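Local coordinates for protein abietadiene synthase, chloroplastic (PDB 3S9V) that is a chloroplast enzyme of the terpene synthase family, with a largely helical chain that carries an N-terminal helical domain and a metal-binding helical domain, at residues E39-F44 with R287-E292; Y49-P54 with M455-N460; K410-G415 with I438-P443; G442-W447 with S459-L464. All coordinates share one frame; numbering follows the deposited sequence.

How the interactions relate
Interaction 1 brings the N-terminal helix 29-46 onto the start of helix 290-301 and so closes a long loop. Just after helix 29-46, the loop 49-54 meets 455-460 in interaction 2 and closes a longer one. These two loops cross, since 49-54 lies inside the first loop and 455-460 beyond it. Interaction 3 is nested inside the second loop and closes a short loop between helix 413-422 and the end of helix 430-440. Interaction 4 closes another short loop, from Gly442 and Pro443, where interaction 3 ends, to 459-464, which shares Ser459 and Asn460 with interaction 2. The first turn of helix 461-491 and the loop before it touch helix 29-46 through Glu39, Ile40 and Met43.

Interaction 1 (E39-F44 with R287-E292); sequences EIKNMF and RHFKEE
Apolar packing carries most of this contact. Ile40 lies over one face of the Phe289 ring, with its CG2 anti to the backbone N. This methyl makes a CH-pi contact, 3.9 Å from the ring centroid and 27° off the normal. The opposite face of the ring is filled by CB of the preceding His288. Lys41 meets the same ring at its edge, where its CG is 3.6 Å from Phe289 CD1. Farther along the helix, Phe44 CB rests on Glu292 CB at 3.6 Å, and the two side chains cross at about a right angle.

The contact sets helix 29-46 against the start of helix 290-301, with Phe289 at the N-cap position. As in related three-domain plant terpene synthases, the N-terminal helix probably belongs to the same helical domain as helix 290-301. Leu466 of helix 461-491 also touches both Ile40 and Phe289.

The polar part is loose. Lys41 is extended beyond CG and reaches along the segment 287-292, so that its CE is 3.4 Å from His288 O. A water bridges the two residues. It donates to His288 O at 2.9 Å and accepts a weak bond from Lys41 NZ at 3.3 Å. Glu292 bends at chi2 (59°), which turns its carboxylate back toward the lysine chain. Lys41 NZ is still 4.7 Å from Glu292 OE1 and 4.6 Å from Glu291 OE1, beyond salt-bridge distance.

Interaction 2 (Y49-P54 with M455-N460); sequences YGETNP and MPYISN
Met455 stands opposite Thr52. Its CB points away from the segment 49-54, but the chain bends at chi2 and again at chi3 and brings the sulfur back. Met455 SD then lies 3.6 Å from Glu51 O and 4.1 Å from Thr52 CB. The hydroxyl of Thr52 is hydrogen-bonded to Met454 O, just before this segment. Pro456 follows and meets the same peptide, bringing its CD to 3.4 Å from Glu51 O.

Pro456 and Tyr457 are the corner residues of a type I turn. Met455 O accepts from Ile458 N and also from Ser459 N, so the chain is tightly wound here. The turn leads from the short antiparallel hairpin 447-448/452-453 into helix 461-491. Its partner, the loop 49-54, connects helix 29-46 to helix 56-62.

Tyr457 makes the main side-chain contact. Glu51 runs alongside it, pointing the same way, with CB over one ring face, 4.1 Å from the centroid and 17° off the normal. The glutamate bends at chi2 (-56°), and its CG comes very close to Tyr457 CE2, at 3.2 Å. The carboxylate continues to a salt bridge with Lys257. At the end of the segment, Asn460 ND2 donates to Pro456 O at 3.3 Å. This bond is fairly straight (161° at the hydrogen), and the acceptor lies in the amide plane, so it probably limits rotation of the amide.

Interaction 3 (K410-G415 with I438-P443); sequences KKNIRG and IENYGP
The side chains of Asn412 and Asn440 cross obliquely, with their amide planes 56° apart. Asn412 has CG anti to the backbone N (chi1 -175°), which sends its amide toward the end of helix 430-440. Asn412 ND2 donates to Asn440 OD1 at 2.9 Å. The bond is bent, 136° at the hydrogen. The donor lies in the plane of the acceptor carbonyl, while that oxygen sits well out of the Asn412 amide plane. The other end of the Asn412 amide is used as well. Asn412 is at the N-cap of helix 413-422, and its OD1 accepts from Phe404 N and takes a weak capping bond from Gly415 N. The Asn440 amide also lies against the backbone of Gly415, with OD1 3.7 Å from Gly415 CA.

Lys411 is turned differently. It is extended throughout and lies across the backbone that leaves helix 430-440. Its CB packs on Gly442 CA at 3.6 Å, and its CD passes Tyr441 O at 3.5 Å. The ammonium group ends over the last carbonyls. A water links it to them, accepting from Lys411 NZ at 3.0 Å and donating to Ile438 O and Tyr441 O. A second water accepts from Asn412 N and donates to Asn440 O at 2.6 Å.

The junction therefore joins the start of one helix to the end of another. Two waters bind the carbonyls of Ile438, Asn440 and Tyr441 and the N-H of Asn412, and a side-chain amide bond adds a direct link. The positive lysine probably offsets the partial negative charge of the helix end.

Interaction 4 (G442-W447 with S459-L464); sequences GPDDVW and SNEKYL
This is a mixed contact between a loop and the beginning of a helix. The segment 442-447 runs from helix 430-440 into the strand 447-448, and it packs on the first turn of helix 461-491. Pro443 fits its ring against that turn. Its CD lies 4.0 Å from Leu464 CD2, and its CB is 3.8 Å from Glu461 OE2. Glu461 bends at chi2 (-84°), which brings its carboxylate to the CB-CG edge of the proline ring. The bend also brings Glu461 OE1 within 4.1 Å of Asp444 OD1. The two carboxylates are nearly perpendicular. Their like charges may raise the pKa of one or both.

Asn460 is the N-cap of the helix, and its OD1 accepts from Lys462 N. Its own backbone N points to the hydroxyl of Tyr441, so the nearby Pro443 O is badly placed to receive it. Trp447 belongs to the two-stranded antiparallel hairpin, pairing with Tyr453.

Polar contacts gather on the hydroxyl of Ser459, which lies anti to the carbonyl carbon (chi1 -62°). Trp447 presents the edge of its indole, and NE1 donates a weak bond to Ser459 OG at 3.4 Å. Asp445 O is also 3.4 Å from Ser459 OG, and any bond there is weak. A water lies closer, 2.6 Å from Ser459 OG. It donates to Gly442 O at 2.7 Å and so bridges the loop to the serine.

Interaction 1 (E39-F44 with R287-E292)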
# COMPACT_ATOMS: atom_id res chain seq x y z
N GLU A 39 -2.69 -22.29 6.68
CA GLU A 39 -1.26 -22.19 6.96
C GLU A 39 -0.84 -20.76 7.24
O GLU A 39 0.02 -20.50 8.08
CB GLU A 39 -0.45 -22.76 5.79
CG GLU A 39 -0.49 -24.28 5.71
CD GLU A 39 0.32 -24.83 4.55
OE1 GLU A 39 0.51 -26.06 4.49
OE2 GLU A 39 0.76 -24.03 3.69
N ILE A 40 -1.45 -19.83 6.51
CA ILE A 40 -1.16 -18.41 6.68
C ILE A 40 -1.82 -17.90 7.96
O ILE A 40 -1.29 -17.00 8.62
CB ILE A 40 -1.65 -17.61 5.46
CG1 ILE A 40 -0.77 -17.94 4.25
CG2 ILE A 40 -1.63 -16.12 5.75
CD1 ILE A 40 -1.24 -17.30 2.96
N LYS A 41 -2.96 -18.48 8.32
CA LYS A 41 -3.61 -18.07 9.56
C LYS A 41 -2.72 -18.49 10.73
O LYS A 41 -2.64 -17.80 11.74
CB LYS A 41 -4.99 -18.73 9.71
CG LYS A 41 -6.09 -18.07 8.91
CD LYS A 41 -7.44 -18.67 9.27
CE LYS A 41 -8.59 -17.95 8.59
NZ LYS A 41 -9.90 -18.51 9.02
N ASN A 42 -2.05 -19.63 10.58
CA ASN A 42 -1.15 -20.10 11.64
C ASN A 42 0.04 -19.14 11.74
O ASN A 42 0.51 -18.85 12.83
CB ASN A 42 -0.67 -21.52 11.36
CG ASN A 42 0.09 -22.12 12.54
OD1 ASN A 42 -0.48 -22.33 13.62
ND2 ASN A 42 1.38 -22.39 12.35
N MET A 43 0.54 -18.67 10.60
CA MET A 43 1.65 -17.73 10.61
C MET A 43 1.27 -16.53 11.47
O MET A 43 2.02 -16.14 12.37
CB MET A 43 1.99 -17.25 9.20
CG MET A 43 3.07 -18.06 8.49
SD MET A 43 3.30 -17.52 6.78
CE MET A 43 3.84 -15.89 7.02
N PHE A 44 0.10 -15.95 11.20
CA PHE A 44 -0.34 -14.80 11.98
C PHE A 44 -0.45 -15.11 13.47
O PHE A 44 -0.07 -14.29 14.31
CB PHE A 44 -1.68 -14.27 11.47
CG PHE A 44 -1.57 -13.32 10.31
CD1 PHE A 44 -1.47 -13.80 9.01
CD2 PHE A 44 -1.55 -11.95 10.53
CE1 PHE A 44 -1.35 -12.92 7.93
CE2 PHE A 44 -1.43 -11.06 9.46
CZ PHE A 44 -1.32 -11.55 8.16
N ARG A 287 -9.22 -10.60 2.68
CA ARG A 287 -10.56 -10.93 3.17
C ARG A 287 -10.58 -12.26 3.91
O ARG A 287 -11.46 -12.51 4.74
CB ARG A 287 -11.58 -10.98 2.01
CG ARG A 287 -11.45 -12.18 1.07
CD ARG A 287 -12.50 -12.11 -0.03
NE ARG A 287 -12.53 -13.30 -0.89
CZ ARG A 287 -11.62 -13.58 -1.82
NH1 ARG A 287 -10.59 -12.75 -2.02
NH2 ARG A 287 -11.73 -14.67 -2.55
N HIS A 288 -9.60 -13.11 3.61
CA HIS A 288 -9.50 -14.42 4.24
C HIS A 288 -8.90 -14.42 5.64
O HIS A 288 -8.87 -15.46 6.30
CB HIS A 288 -8.66 -15.35 3.36
CG HIS A 288 -9.18 -15.52 1.97
ND1 HIS A 288 -10.41 -16.06 1.70
CD2 HIS A 288 -8.61 -15.24 0.77
CE1 HIS A 288 -10.59 -16.11 0.39
NE2 HIS A 288 -9.51 -15.62 -0.20
N PHE A 289 -8.44 -13.26 6.12
CA PHE A 289 -7.80 -13.20 7.43
C PHE A 289 -8.21 -12.00 8.28
O PHE A 289 -7.38 -11.43 8.97
CB PHE A 289 -6.29 -13.15 7.25
CG PHE A 289 -5.78 -14.07 6.19
CD1 PHE A 289 -5.66 -15.44 6.43
CD2 PHE A 289 -5.45 -13.57 4.93
CE1 PHE A 289 -5.22 -16.30 5.43
CE2 PHE A 289 -5.00 -14.42 3.93
CZ PHE A 289 -4.89 -15.80 4.18
N LYS A 290 -9.48 -11.63 8.23
CA LYS A 290 -9.93 -10.48 8.99
C LYS A 290 -9.65 -10.56 10.49
O LYS A 290 -9.24 -9.56 11.09
CB LYS A 290 -11.41 -10.22 8.71
CG LYS A 290 -11.65 -9.81 7.25
CD LYS A 290 -13.00 -9.13 7.03
CE LYS A 290 -14.17 -10.09 7.20
NZ LYS A 290 -14.18 -11.17 6.17
N GLU A 291 -9.85 -11.73 11.08
CA GLU A 291 -9.62 -11.91 12.52
C GLU A 291 -8.15 -11.82 12.88
O GLU A 291 -7.80 -11.33 13.95
CB GLU A 291 -10.15 -13.27 12.98
CG GLU A 291 -11.65 -13.47 12.84
CD GLU A 291 -12.06 -14.92 13.07
OE1 GLU A 291 -11.76 -15.76 12.19
OE2 GLU A 291 -12.66 -15.22 14.13
N GLU A 292 -7.29 -12.31 11.99
CA GLU A 292 -5.85 -12.29 12.22
C GLU A 292 -5.29 -10.88 12.09
O GLU A 292 -4.47 -10.45 12.90
CB GLU A 292 -5.13 -13.20 11.22
CG GLU A 292 -5.40 -14.69 11.38
CD GLU A 292 -6.87 -15.04 11.24
OE1 GLU A 292 -7.50 -14.63 10.24
OE2 GLU A 292 -7.39 -15.74 12.14
O HOH W 1 -11.21 -17.15 6.35

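Interaction 2 (Y49-P54 with M455-N460)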
# COMPACT_ATOMS: atom_id res chain seq x y z
N TYR A 49 7.78 -11.79 18.70
CA TYR A 49 8.73 -10.68 18.62
C TYR A 49 9.40 -10.62 17.25
O TYR A 49 10.17 -9.70 16.97
CB TYR A 49 9.78 -10.79 19.73
CG TYR A 49 9.22 -10.41 21.08
CD1 TYR A 49 9.10 -11.35 22.09
CD2 TYR A 49 8.81 -9.09 21.34
CE1 TYR A 49 8.59 -11.01 23.34
CE2 TYR A 49 8.30 -8.73 22.58
CZ TYR A 49 8.19 -9.70 23.58
OH TYR A 49 7.68 -9.36 24.82
N GLY A 50 9.11 -11.61 16.41
CA GLY A 50 9.68 -11.61 15.08
C GLY A 50 10.42 -12.85 14.64
O GLY A 50 11.19 -13.44 15.40
N GLU A 51 10.20 -13.24 13.39
CA GLU A 51 10.87 -14.39 12.82
C GLU A 51 11.91 -13.92 11.83
O GLU A 51 11.62 -13.15 10.92
CB GLU A 51 9.87 -15.31 12.12
CG GLU A 51 9.01 -16.11 13.08
CD GLU A 51 9.84 -16.92 14.05
OE1 GLU A 51 10.76 -17.63 13.58
OE2 GLU A 51 9.58 -16.86 15.27
N THR A 52 13.14 -14.38 12.01
CA THR A 52 14.22 -14.00 11.12
C THR A 52 15.34 -15.02 11.21
O THR A 52 15.30 -15.95 12.02
CB THR A 52 14.76 -12.59 11.48
OG1 THR A 52 15.78 -12.21 10.54
CG2 THR A 52 15.36 -12.58 12.87
N ASN A 53 16.35 -14.85 10.37
CA ASN A 53 17.47 -15.76 10.31
C ASN A 53 18.60 -15.35 11.26
O ASN A 53 18.64 -14.22 11.76
CB ASN A 53 18.00 -15.81 8.88
CG ASN A 53 18.56 -14.48 8.42
OD1 ASN A 53 17.97 -13.43 8.68
ND2 ASN A 53 19.68 -14.51 7.73
N PRO A 54 19.53 -16.27 11.53
CA PRO A 54 20.65 -15.97 12.41
C PRO A 54 21.63 -15.04 11.73
O PRO A 54 21.74 -15.03 10.50
CB PRO A 54 21.26 -17.35 12.69
CG PRO A 54 20.97 -18.10 11.45
CD PRO A 54 19.56 -17.69 11.12
N MET A 455 12.96 -12.27 6.30
CA MET A 455 11.75 -12.17 7.09
C MET A 455 10.70 -13.12 6.52
O MET A 455 9.88 -12.73 5.68
CB MET A 455 11.23 -10.73 7.11
CG MET A 455 10.87 -10.22 8.51
SD MET A 455 12.30 -9.89 9.56
CE MET A 455 12.95 -8.70 8.68
N PRO A 456 10.71 -14.39 6.97
CA PRO A 456 9.81 -15.48 6.57
C PRO A 456 8.32 -15.14 6.55
O PRO A 456 7.55 -15.74 5.80
CB PRO A 456 10.12 -16.58 7.59
CG PRO A 456 11.57 -16.36 7.86
CD PRO A 456 11.66 -14.86 8.00
N TYR A 457 7.91 -14.17 7.37
CA TYR A 457 6.49 -13.81 7.42
C TYR A 457 6.12 -12.59 6.58
O TYR A 457 4.97 -12.15 6.59
CB TYR A 457 6.03 -13.64 8.87
CG TYR A 457 6.15 -14.92 9.68
CD1 TYR A 457 6.46 -16.14 9.06
CD2 TYR A 457 5.96 -14.93 11.06
CE1 TYR A 457 6.57 -17.33 9.79
CE2 TYR A 457 6.07 -16.11 11.80
CZ TYR A 457 6.38 -17.30 11.16
OH TYR A 457 6.49 -18.47 11.88
N ILE A 458 7.08 -12.07 5.83
CA ILE A 458 6.81 -10.94 4.94
C ILE A 458 7.10 -11.39 3.50
O ILE A 458 6.33 -11.11 2.59
CB ILE A 458 7.69 -9.72 5.26
CG1 ILE A 458 7.49 -9.29 6.72
CG2 ILE A 458 7.31 -8.57 4.32
CD1 ILE A 458 8.39 -8.15 7.15
N SER A 459 8.22 -12.09 3.33
CA SER A 459 8.65 -12.63 2.04
C SER A 459 8.40 -14.13 2.13
O SER A 459 9.12 -14.85 2.83
CB SER A 459 10.14 -12.36 1.80
OG SER A 459 10.42 -10.97 1.77
N ASN A 460 7.37 -14.59 1.43
CA ASN A 460 6.99 -15.99 1.49
C ASN A 460 6.28 -16.43 0.21
O ASN A 460 5.44 -15.71 -0.32
CB ASN A 460 6.06 -16.17 2.70
CG ASN A 460 5.69 -17.61 2.94
OD1 ASN A 460 5.05 -18.25 2.11
ND2 ASN A 460 6.08 -18.14 4.10

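Interaction 3 (K410-G415 with I438-P443)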
# COMPACT_ATOMS: atom_id res chain seq x y z
N LYS A 410 14.80 -5.87 -3.51
CA LYS A 410 13.37 -5.96 -3.84
C LYS A 410 13.29 -6.49 -5.27
O LYS A 410 14.10 -6.11 -6.11
CB LYS A 410 12.72 -4.57 -3.81
CG LYS A 410 12.50 -3.98 -2.43
CD LYS A 410 11.31 -4.62 -1.75
CE LYS A 410 10.93 -3.87 -0.49
NZ LYS A 410 9.68 -4.42 0.09
N LYS A 411 12.32 -7.35 -5.55
CA LYS A 411 12.18 -7.91 -6.89
C LYS A 411 12.04 -6.84 -7.98
O LYS A 411 12.70 -6.91 -9.02
CB LYS A 411 10.99 -8.87 -6.95
CG LYS A 411 10.73 -9.44 -8.34
CD LYS A 411 9.54 -10.39 -8.34
CE LYS A 411 9.23 -10.89 -9.75
NZ LYS A 411 8.10 -11.86 -9.79
N ASN A 412 11.17 -5.85 -7.76
CA ASN A 412 10.99 -4.79 -8.75
C ASN A 412 10.35 -3.56 -8.12
O ASN A 412 9.16 -3.30 -8.29
CB ASN A 412 10.11 -5.29 -9.91
CG ASN A 412 9.99 -4.26 -11.04
OD1 ASN A 412 10.90 -3.45 -11.26
ND2 ASN A 412 8.88 -4.30 -11.77
N ILE A 413 11.16 -2.79 -7.40
CA ILE A 413 10.67 -1.60 -6.75
C ILE A 413 10.19 -0.58 -7.78
O ILE A 413 9.23 0.15 -7.54
CB ILE A 413 11.78 -0.98 -5.85
CG1 ILE A 413 11.14 -0.03 -4.83
CG2 ILE A 413 12.81 -0.25 -6.69
CD1 ILE A 413 10.18 -0.73 -3.88
N ARG A 414 10.85 -0.54 -8.94
CA ARG A 414 10.46 0.41 -9.98
C ARG A 414 9.01 0.19 -10.36
O ARG A 414 8.25 1.14 -10.55
CB ARG A 414 11.34 0.25 -11.22
CG ARG A 414 11.10 1.33 -12.27
CD ARG A 414 11.71 0.96 -13.60
NE ARG A 414 11.51 2.01 -14.60
CZ ARG A 414 12.12 3.19 -14.59
NH1 ARG A 414 12.98 3.48 -13.63
NH2 ARG A 414 11.87 4.07 -15.54
N GLY A 415 8.61 -1.07 -10.48
CA GLY A 415 7.24 -1.38 -10.82
C GLY A 415 6.27 -0.89 -9.76
O GLY A 415 5.17 -0.42 -10.07
N ILE A 438 0.90 -8.58 -7.45
CA ILE A 438 1.08 -10.00 -7.70
C ILE A 438 2.27 -10.20 -8.65
O ILE A 438 3.01 -11.18 -8.54
CB ILE A 438 -0.20 -10.63 -8.30
CG1 ILE A 438 -1.24 -10.80 -7.19
CG2 ILE A 438 0.11 -11.97 -8.99
CD1 ILE A 438 -2.51 -11.47 -7.63
N GLU A 439 2.47 -9.25 -9.55
CA GLU A 439 3.58 -9.35 -10.50
C GLU A 439 4.89 -8.75 -10.01
O GLU A 439 5.96 -9.15 -10.47
CB GLU A 439 3.19 -8.72 -11.84
CG GLU A 439 2.03 -9.44 -12.51
CD GLU A 439 1.63 -8.82 -13.83
OE1 GLU A 439 1.39 -7.59 -13.86
OE2 GLU A 439 1.56 -9.57 -14.83
N ASN A 440 4.81 -7.80 -9.08
CA ASN A 440 6.01 -7.15 -8.54
C ASN A 440 6.49 -7.75 -7.23
O ASN A 440 7.63 -7.51 -6.81
CB ASN A 440 5.76 -5.65 -8.35
CG ASN A 440 5.54 -4.91 -9.66
OD1 ASN A 440 6.38 -4.96 -10.55
ND2 ASN A 440 4.42 -4.22 -9.77
N TYR A 441 5.64 -8.53 -6.57
CA TYR A 441 5.99 -9.13 -5.28
C TYR A 441 7.09 -10.19 -5.37
O TYR A 441 6.97 -11.16 -6.13
CB TYR A 441 4.75 -9.73 -4.63
CG TYR A 441 5.01 -10.42 -3.33
CD1 TYR A 441 5.49 -9.72 -2.22
CD2 TYR A 441 4.79 -11.79 -3.19
CE1 TYR A 441 5.74 -10.37 -1.01
CE2 TYR A 441 5.04 -12.45 -1.98
CZ TYR A 441 5.51 -11.73 -0.90
OH TYR A 441 5.73 -12.37 0.30
N GLY A 442 8.14 -10.01 -4.57
CA GLY A 442 9.25 -10.95 -4.54
C GLY A 442 9.11 -11.87 -3.34
O GLY A 442 9.40 -11.46 -2.22
N PRO A 443 8.69 -13.13 -3.55
CA PRO A 443 8.49 -14.13 -2.49
C PRO A 443 9.77 -14.57 -1.78
O PRO A 443 9.73 -15.11 -0.67
CB PRO A 443 7.81 -15.28 -3.23
CG PRO A 443 8.49 -15.24 -4.56
CD PRO A 443 8.50 -13.75 -4.88
O HOH W 2 5.58 -11.93 -8.12
O HOH W 3 9.12 -5.93 -5.45

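Interaction 4 (G442-W447 with S459-L464)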
# COMPACT_ATOMS: atom_id res chain seq x y z
N GLY A 442 8.14 -10.01 -4.57
CA GLY A 442 9.25 -10.95 -4.54
C GLY A 442 9.11 -11.87 -3.34
O GLY A 442 9.40 -11.46 -2.22
N PRO A 443 8.69 -13.13 -3.55
CA PRO A 443 8.49 -14.13 -2.49
C PRO A 443 9.77 -14.57 -1.78
O PRO A 443 9.73 -15.11 -0.67
CB PRO A 443 7.81 -15.28 -3.23
CG PRO A 443 8.49 -15.24 -4.56
CD PRO A 443 8.50 -13.75 -4.88
N ASP A 444 10.90 -14.34 -2.42
CA ASP A 444 12.17 -14.72 -1.83
C ASP A 444 13.14 -13.55 -1.72
O ASP A 444 14.35 -13.73 -1.83
CB ASP A 444 12.78 -15.88 -2.62
CG ASP A 444 12.75 -15.65 -4.11
OD1 ASP A 444 12.89 -16.63 -4.87
OD2 ASP A 444 12.60 -14.48 -4.52
N ASP A 445 12.61 -12.35 -1.52
CA ASP A 445 13.47 -11.18 -1.37
C ASP A 445 14.14 -11.28 -0.00
O ASP A 445 13.59 -11.86 0.93
CB ASP A 445 12.66 -9.88 -1.41
CG ASP A 445 12.17 -9.52 -2.81
OD1 ASP A 445 12.92 -9.75 -3.79
OD2 ASP A 445 11.05 -8.98 -2.92
N VAL A 446 15.34 -10.73 0.10
CA VAL A 446 16.07 -10.71 1.35
C VAL A 446 16.10 -9.25 1.76
O VAL A 446 15.62 -8.39 1.02
CB VAL A 446 17.51 -11.23 1.21
CG1 VAL A 446 17.49 -12.75 1.13
CG2 VAL A 446 18.17 -10.63 -0.03
N TRP A 447 16.65 -8.96 2.93
CA TRP A 447 16.70 -7.59 3.42
C TRP A 447 18.12 -7.26 3.83
O TRP A 447 18.89 -8.15 4.19
CB TRP A 447 15.74 -7.41 4.61
CG TRP A 447 14.33 -7.85 4.30
CD1 TRP A 447 13.89 -9.13 4.07
CD2 TRP A 447 13.19 -7.00 4.10
NE1 TRP A 447 12.55 -9.12 3.74
CE2 TRP A 447 12.10 -7.83 3.75
CE3 TRP A 447 12.99 -5.61 4.18
CZ2 TRP A 447 10.82 -7.32 3.48
CZ3 TRP A 447 11.72 -5.10 3.91
CH2 TRP A 447 10.65 -5.96 3.57
N SER A 459 8.22 -12.09 3.33
CA SER A 459 8.65 -12.63 2.04
C SER A 459 8.40 -14.13 2.13
O SER A 459 9.12 -14.85 2.83
CB SER A 459 10.14 -12.36 1.80
OG SER A 459 10.42 -10.97 1.77
N ASN A 460 7.37 -14.59 1.43
CA ASN A 460 6.99 -15.99 1.49
C ASN A 460 6.28 -16.43 0.21
O ASN A 460 5.44 -15.71 -0.32
CB ASN A 460 6.06 -16.17 2.70
CG ASN A 460 5.69 -17.61 2.94
OD1 ASN A 460 5.05 -18.25 2.11
ND2 ASN A 460 6.08 -18.14 4.10
N GLU A 461 6.62 -17.62 -0.26
CA GLU A 461 6.03 -18.19 -1.47
C GLU A 461 4.53 -18.45 -1.30
O GLU A 461 3.78 -18.42 -2.28
CB GLU A 461 6.73 -19.50 -1.81
CG GLU A 461 8.20 -19.37 -2.19
CD GLU A 461 8.39 -19.01 -3.65
OE1 GLU A 461 9.56 -18.92 -4.08
OE2 GLU A 461 7.38 -18.83 -4.36
N LYS A 462 4.10 -18.73 -0.08
CA LYS A 462 2.70 -19.02 0.18
C LYS A 462 1.73 -17.86 -0.03
O LYS A 462 0.60 -18.07 -0.48
CB LYS A 462 2.54 -19.60 1.59
CG LYS A 462 3.21 -20.95 1.72
CD LYS A 462 3.03 -21.58 3.08
CE LYS A 462 3.66 -22.97 3.10
NZ LYS A 462 3.66 -23.58 4.46
N TYR A 463 2.15 -16.64 0.28
CA TYR A 463 1.29 -15.49 0.07
C TYR A 463 1.03 -15.36 -1.43
O TYR A 463 -0.11 -15.22 -1.86
CB TYR A 463 1.95 -14.18 0.55
CG TYR A 463 2.14 -14.03 2.04
CD1 TYR A 463 1.17 -14.47 2.94
CD2 TYR A 463 3.26 -13.38 2.55
CE1 TYR A 463 1.31 -14.26 4.31
CE2 TYR A 463 3.41 -13.16 3.92
CZ TYR A 463 2.43 -13.60 4.80
OH TYR A 463 2.58 -13.40 6.15
N LEU A 464 2.10 -15.40 -2.21
CA LEU A 464 2.02 -15.26 -3.66
C LEU A 464 1.26 -16.40 -4.32
O LEU A 464 0.50 -16.18 -5.26
CB LEU A 464 3.43 -15.17 -4.26
CG LEU A 464 3.44 -14.89 -5.76
CD1 LEU A 464 2.61 -13.63 -6.06
CD2 LEU A 464 4.86 -14.72 -6.25
O HOH W 4 9.13 -9.75 -0.12